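Local coordinates for protein contact-dependent inhibitor A (Escherichia coli NC101, PDB 5I4Q) that carries the toxin domain of a contact-dependent growth inhibition system, which probably acts inside neighbouring bacteria and is bound by the immunity protein CdiI, at residues Phe24-Ser27 with Tyr28-Leu32; Glu55-Pro58 with Arg59-Gly63. All coordinates share one frame; numbering follows the deposited sequence.

Contact 1: residues Phe24-Ser27 with Tyr28-Leu32; sequences FSKS and YYEKL
Ser25 and Tyr29 are joined across the first turn of helix 26-34, where strand 22-25 passes into the helix without a gap and Tyr29 N donates to Ser25 O at 2.9 Å. Glu30 N to Lys26 O and Lys31 N to Ser27 O continue the same i to i+4 pattern. At the N-cap, chi1 of 80° folds Ser25 OG back over its own main chain, where it accepts from Tyr28 N at 3.2 Å. Tyr28 CB packs against the same oxygen. On the solvent side, Lys26 reaches along the helix to Glu30. The lysine chain runs extended and bends only at its last torsion, which brings Lys26 NZ to 3.1 Å from Glu30 OE1. The ammonium comes in on the syn side of the carboxylate, 21° out of its plane, forming a salt bridge. Glu30 OE2 is hydrogen-bonded to Tyr17 OH, so both carboxylate oxygens have partners. The inner side is apolar. Tyr28 CD2 meets the edge of the Phe24 ring, 3.9 Å from Phe24 CD2. Phe24 CE2 touches Leu32 CD1 at 3.8 Å, the side chains crossing at about a right angle. Leu32 CD1 also sits on one face of the Tyr28 ring, offset toward its rim. Phe24 CB packs against Tyr29 CB. Phe41 and Val83 extend this core, and Tyr28 OH is hydrogen-bonded to Ile86 N. Tyr29 OH is hydrogen-bonded to an acidic side chain and to the backbone of another protein's chain. With Ser25 OG and O both accepting from the first turn, this is an ST motif at a helix N-cap, placed at a strand-to-helix junction.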
loop_
_atom_site.group_PDB
_atom_site.type_symbol
_atom_site.label_atom_id
_atom_site.label_comp_id
_atom_site.label_asym_id
_atom_site.label_seq_id
_atom_site.Cartn_x
_atom_site.Cartn_y
_atom_site.Cartn_z
ATOM N N PHE A 24 10.496 -6.966 -32.793
ATOM C CA PHE A 24 10.945 -7.335 -31.454
ATOM C C PHE A 24 11.337 -8.808 -31.418
ATOM O O PHE A 24 10.605 -9.631 -31.949
ATOM C CB PHE A 24 9.799 -7.198 -30.441
ATOM C CG PHE A 24 9.522 -5.787 -30.013
ATOM C CD1 PHE A 24 8.709 -4.951 -30.779
ATOM C CD2 PHE A 24 10.026 -5.298 -28.822
ATOM C CE1 PHE A 24 8.443 -3.651 -30.377
ATOM C CE2 PHE A 24 9.765 -4.023 -28.419
ATOM C CZ PHE A 24 8.974 -3.184 -29.193
ATOM N N SER A 25 12.420 -9.163 -30.740
ATOM C CA SER A 25 12.664 -10.613 -30.484
ATOM C C SER A 25 11.488 -11.244 -29.708
ATOM O O SER A 25 10.762 -10.568 -28.962
ATOM C CB SER A 25 13.971 -10.870 -29.749
ATOM O OG SER A 25 13.840 -10.645 -28.375
ATOM N N LYS A 26 11.315 -12.534 -29.912
ATOM C CA LYS A 26 10.286 -13.293 -29.257
ATOM C C LYS A 26 10.296 -13.051 -27.763
ATOM O O LYS A 26 9.266 -12.781 -27.168
ATOM C CB LYS A 26 10.474 -14.804 -29.523
ATOM C CG LYS A 26 9.321 -15.698 -29.051
ATOM C CD LYS A 26 9.718 -17.176 -28.947
ATOM C CE LYS A 26 8.605 -18.036 -28.347
ATOM N NZ LYS A 26 8.549 -17.950 -26.860
ATOM N N SER A 27 11.442 -13.208 -27.132
ATOM C CA SER A 27 11.430 -13.218 -25.679
ATOM C C SER A 27 11.267 -11.790 -25.180
ATOM O O SER A 27 10.557 -11.578 -24.212
ATOM C CB SER A 27 12.688 -13.877 -25.096
ATOM O OG SER A 27 13.821 -13.127 -25.491
ATOM N N TYR A 28 11.875 -10.811 -25.850
ATOM C CA TYR A 28 11.766 -9.451 -25.337
ATOM C C TYR A 28 10.305 -8.988 -25.432
ATOM O O TYR A 28 9.746 -8.465 -24.466
ATOM C CB TYR A 28 12.732 -8.482 -26.019
ATOM C CG TYR A 28 12.809 -7.148 -25.346
ATOM C CD1 TYR A 28 13.037 -7.049 -23.966
ATOM C CD2 TYR A 28 12.701 -5.990 -26.067
ATOM C CE1 TYR A 28 13.101 -5.817 -23.320
ATOM C CE2 TYR A 28 12.743 -4.745 -25.446
ATOM C CZ TYR A 28 12.952 -4.649 -24.081
ATOM O OH TYR A 28 12.992 -3.402 -23.493
ATOM N N TYR A 29 9.665 -9.310 -26.553
ATOM C CA TYR A 29 8.266 -8.985 -26.745
ATOM C C TYR A 29 7.400 -9.538 -25.616
ATOM O O TYR A 29 6.589 -8.821 -25.027
ATOM C CB TYR A 29 7.776 -9.514 -28.092
ATOM C CG TYR A 29 6.342 -9.153 -28.402
ATOM C CD1 TYR A 29 6.008 -7.904 -28.853
ATOM C CD2 TYR A 29 5.327 -10.081 -28.255
ATOM C CE1 TYR A 29 4.695 -7.568 -29.154
ATOM C CE2 TYR A 29 3.994 -9.757 -28.573
ATOM C CZ TYR A 29 3.683 -8.511 -29.038
ATOM O OH TYR A 29 2.348 -8.183 -29.344
ATOM N N GLU A 30 7.601 -10.791 -25.294
ATOM C CA GLU A 30 6.751 -11.434 -24.292
ATOM C C GLU A 30 7.034 -10.898 -22.905
ATOM O O GLU A 30 6.117 -10.789 -22.059
ATOM C CB GLU A 30 6.927 -12.962 -24.387
ATOM C CG GLU A 30 6.386 -13.425 -25.732
ATOM C CD GLU A 30 6.650 -14.895 -26.083
ATOM O OE1 GLU A 30 7.306 -15.585 -25.297
ATOM O OE2 GLU A 30 6.193 -15.344 -27.173
ATOM N N LYS A 31 8.301 -10.541 -22.684
ATOM C CA LYS A 31 8.740 -10.048 -21.390
ATOM C C LYS A 31 8.052 -8.726 -21.075
ATOM O O LYS A 31 7.632 -8.505 -19.986
ATOM C CB LYS A 31 10.241 -9.829 -21.410
ATOM C CG LYS A 31 10.848 -9.520 -20.044
ATOM C CD LYS A 31 12.297 -9.022 -20.192
ATOM C CE LYS A 31 12.816 -8.549 -18.848
ATOM N NZ LYS A 31 14.289 -8.398 -18.738
ATOM N N LEU A 32 7.960 -7.848 -22.063
ATOM C CA LEU A 32 7.342 -6.555 -21.881
ATOM C C LEU A 32 5.891 -6.685 -21.488
ATOM O O LEU A 32 5.495 -6.179 -20.473
ATOM C CB LEU A 32 7.537 -5.745 -23.145
ATOM C CG LEU A 32 8.947 -5.179 -23.371
ATOM C CD1 LEU A 32 9.001 -4.533 -24.730
ATOM C CD2 LEU A 32 9.345 -4.105 -22.404
#

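Contact 2: residues Glu55-Pro58 with Arg59-Gly63; sequences EPDP and RGAPG
Chi1 of Asp57, at 180°, swings the carboxylate away from its own N and toward Arg59 and Ala61. This sets both carboxylate oxygens under the backbone of the turn that follows. Asp57 OD1 accepts from Arg59 N at 3.0 Å, and Asp57 OD2 accepts from Ala61 N at 2.9 Å. Both N-H groups approach from the same side, above the carboxylate plane: Arg59 N is 67° out of it and Ala61 N is 50° out. The main chain closes between them, with Gly60 N donating to Asp57 O at 2.9 Å. One residue thus takes three backbone N-H groups in a row. Ala61 CB lies close to Asp57 OD2, at 3.1 Å. Gly60 takes a positive phi, a conformation that suits glycine. The Arg59 chain leads away from the carboxylate. It bends at chi2 and passes the Pro58 carbonyl group, so that Arg59 NH1 ends 4.0 Å from Pro58 CB. The two charged groups of Asp57 and Arg59 do not touch. Both face CdiI instead: Asp57 OD1 makes a salt bridge to Arg85 of the CdiI chain, and Arg59 makes a cation-pi contact with Tyr93 of that chain. The arrangement is an Asx motif: an Asx turn combined with a type I beta turn from Asp57 to Gly60, in the loop joining strands 53-56 and 65-69 at the immunity-protein interface.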
loop_
_atom_site.group_PDB
_atom_site.type_symbol
_atom_site.label_atom_id
_atom_site.label_comp_id
_atom_site.label_asym_id
_atom_site.label_seq_id
_atom_site.Cartn_x
_atom_site.Cartn_y
_atom_site.Cartn_z
ATOM N N GLU A 55 20.641 9.617 -31.146
ATOM C CA GLU A 55 22.082 9.585 -30.913
ATOM C C GLU A 55 22.594 8.150 -31.151
ATOM O O GLU A 55 21.795 7.202 -31.230
ATOM C CB GLU A 55 22.433 10.007 -29.490
ATOM C CG GLU A 55 21.958 11.372 -29.034
ATOM C CD GLU A 55 21.985 11.508 -27.501
ATOM O OE1 GLU A 55 22.188 12.648 -27.019
ATOM O OE2 GLU A 55 21.802 10.485 -26.770
ATOM N N PRO A 56 23.933 7.973 -31.239
ATOM C CA PRO A 56 24.455 6.600 -31.297
ATOM C C PRO A 56 24.104 5.822 -30.035
ATOM O O PRO A 56 24.002 6.426 -28.986
ATOM C CB PRO A 56 25.973 6.800 -31.396
ATOM C CG PRO A 56 26.155 8.207 -31.897
ATOM C CD PRO A 56 25.023 8.969 -31.269
ATOM N N ASP A 57 23.932 4.507 -30.138
ATOM C CA ASP A 57 23.822 3.684 -28.925
ATOM C C ASP A 57 25.016 3.957 -27.995
ATOM O O ASP A 57 26.138 3.687 -28.371
ATOM C CB ASP A 57 23.785 2.218 -29.313
ATOM C CG ASP A 57 23.674 1.266 -28.094
ATOM O OD1 ASP A 57 23.511 1.749 -26.947
ATOM O OD2 ASP A 57 23.745 0.014 -28.303
ATOM N N PRO A 58 24.784 4.462 -26.762
ATOM C CA PRO A 58 25.931 4.677 -25.848
ATOM C C PRO A 58 26.705 3.386 -25.516
ATOM O O PRO A 58 27.870 3.443 -25.253
ATOM C CB PRO A 58 25.294 5.256 -24.583
ATOM C CG PRO A 58 23.865 5.501 -24.876
ATOM C CD PRO A 58 23.492 4.800 -26.146
ATOM N N ARG A 59 26.052 2.234 -25.517
ATOM C CA ARG A 59 26.743 0.974 -25.303
ATOM C C ARG A 59 27.403 0.432 -26.564
ATOM O O ARG A 59 28.147 -0.504 -26.482
ATOM C CB ARG A 59 25.778 -0.071 -24.751
ATOM C CG ARG A 59 25.128 0.333 -23.426
ATOM C CD ARG A 59 26.142 0.879 -22.427
ATOM N NE ARG A 59 25.464 1.334 -21.220
ATOM C CZ ARG A 59 25.585 2.543 -20.681
ATOM N NH1 ARG A 59 26.406 3.440 -21.208
ATOM N NH2 ARG A 59 24.883 2.843 -19.592
ATOM N N GLY A 60 27.145 1.013 -27.728
ATOM C CA GLY A 60 27.862 0.588 -28.939
ATOM C C GLY A 60 27.413 -0.691 -29.635
ATOM O O GLY A 60 28.173 -1.259 -30.417
ATOM N N ALA A 61 26.188 -1.152 -29.408
ATOM C CA ALA A 61 25.672 -2.241 -30.229
ATOM C C ALA A 61 25.635 -1.834 -31.716
ATOM O O ALA A 61 25.191 -0.741 -32.040
ATOM C CB ALA A 61 24.315 -2.697 -29.770
ATOM N N PRO A 62 26.131 -2.707 -32.621
ATOM C CA PRO A 62 26.300 -2.255 -34.007
ATOM C C PRO A 62 24.958 -2.094 -34.730
ATOM O O PRO A 62 24.079 -2.946 -34.545
ATOM C CB PRO A 62 27.153 -3.373 -34.642
ATOM C CG PRO A 62 27.808 -4.051 -33.472
ATOM C CD PRO A 62 26.747 -4.021 -32.407
ATOM N N GLY A 63 24.812 -0.999 -35.492
ATOM C CA GLY A 63 23.577 -0.673 -36.197
ATOM C C GLY A 63 22.511 0.056 -35.351
ATOM O O GLY A 63 21.510 0.567 -35.886
#

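Contact 1 precedes contact 2 in the sequence. Their centres are about 20 Å apart and their nearest atoms about 12 Å apart, so they do not touch. Both are local caps or turns at the end of a strand: contact 1 starts a helix after strand 22-25, and contact 2 starts a loop after strand 53-56. The two strands belong to different antiparallel sheets. Contact 1 also packs on strand 82-88, the edge strand of the four-stranded sheet at the far side from strand 53-56. Both contacts reach CdiI, through Lys31 in contact 1 and through Asp57, Arg59, Ala61 and Pro62 in contact 2.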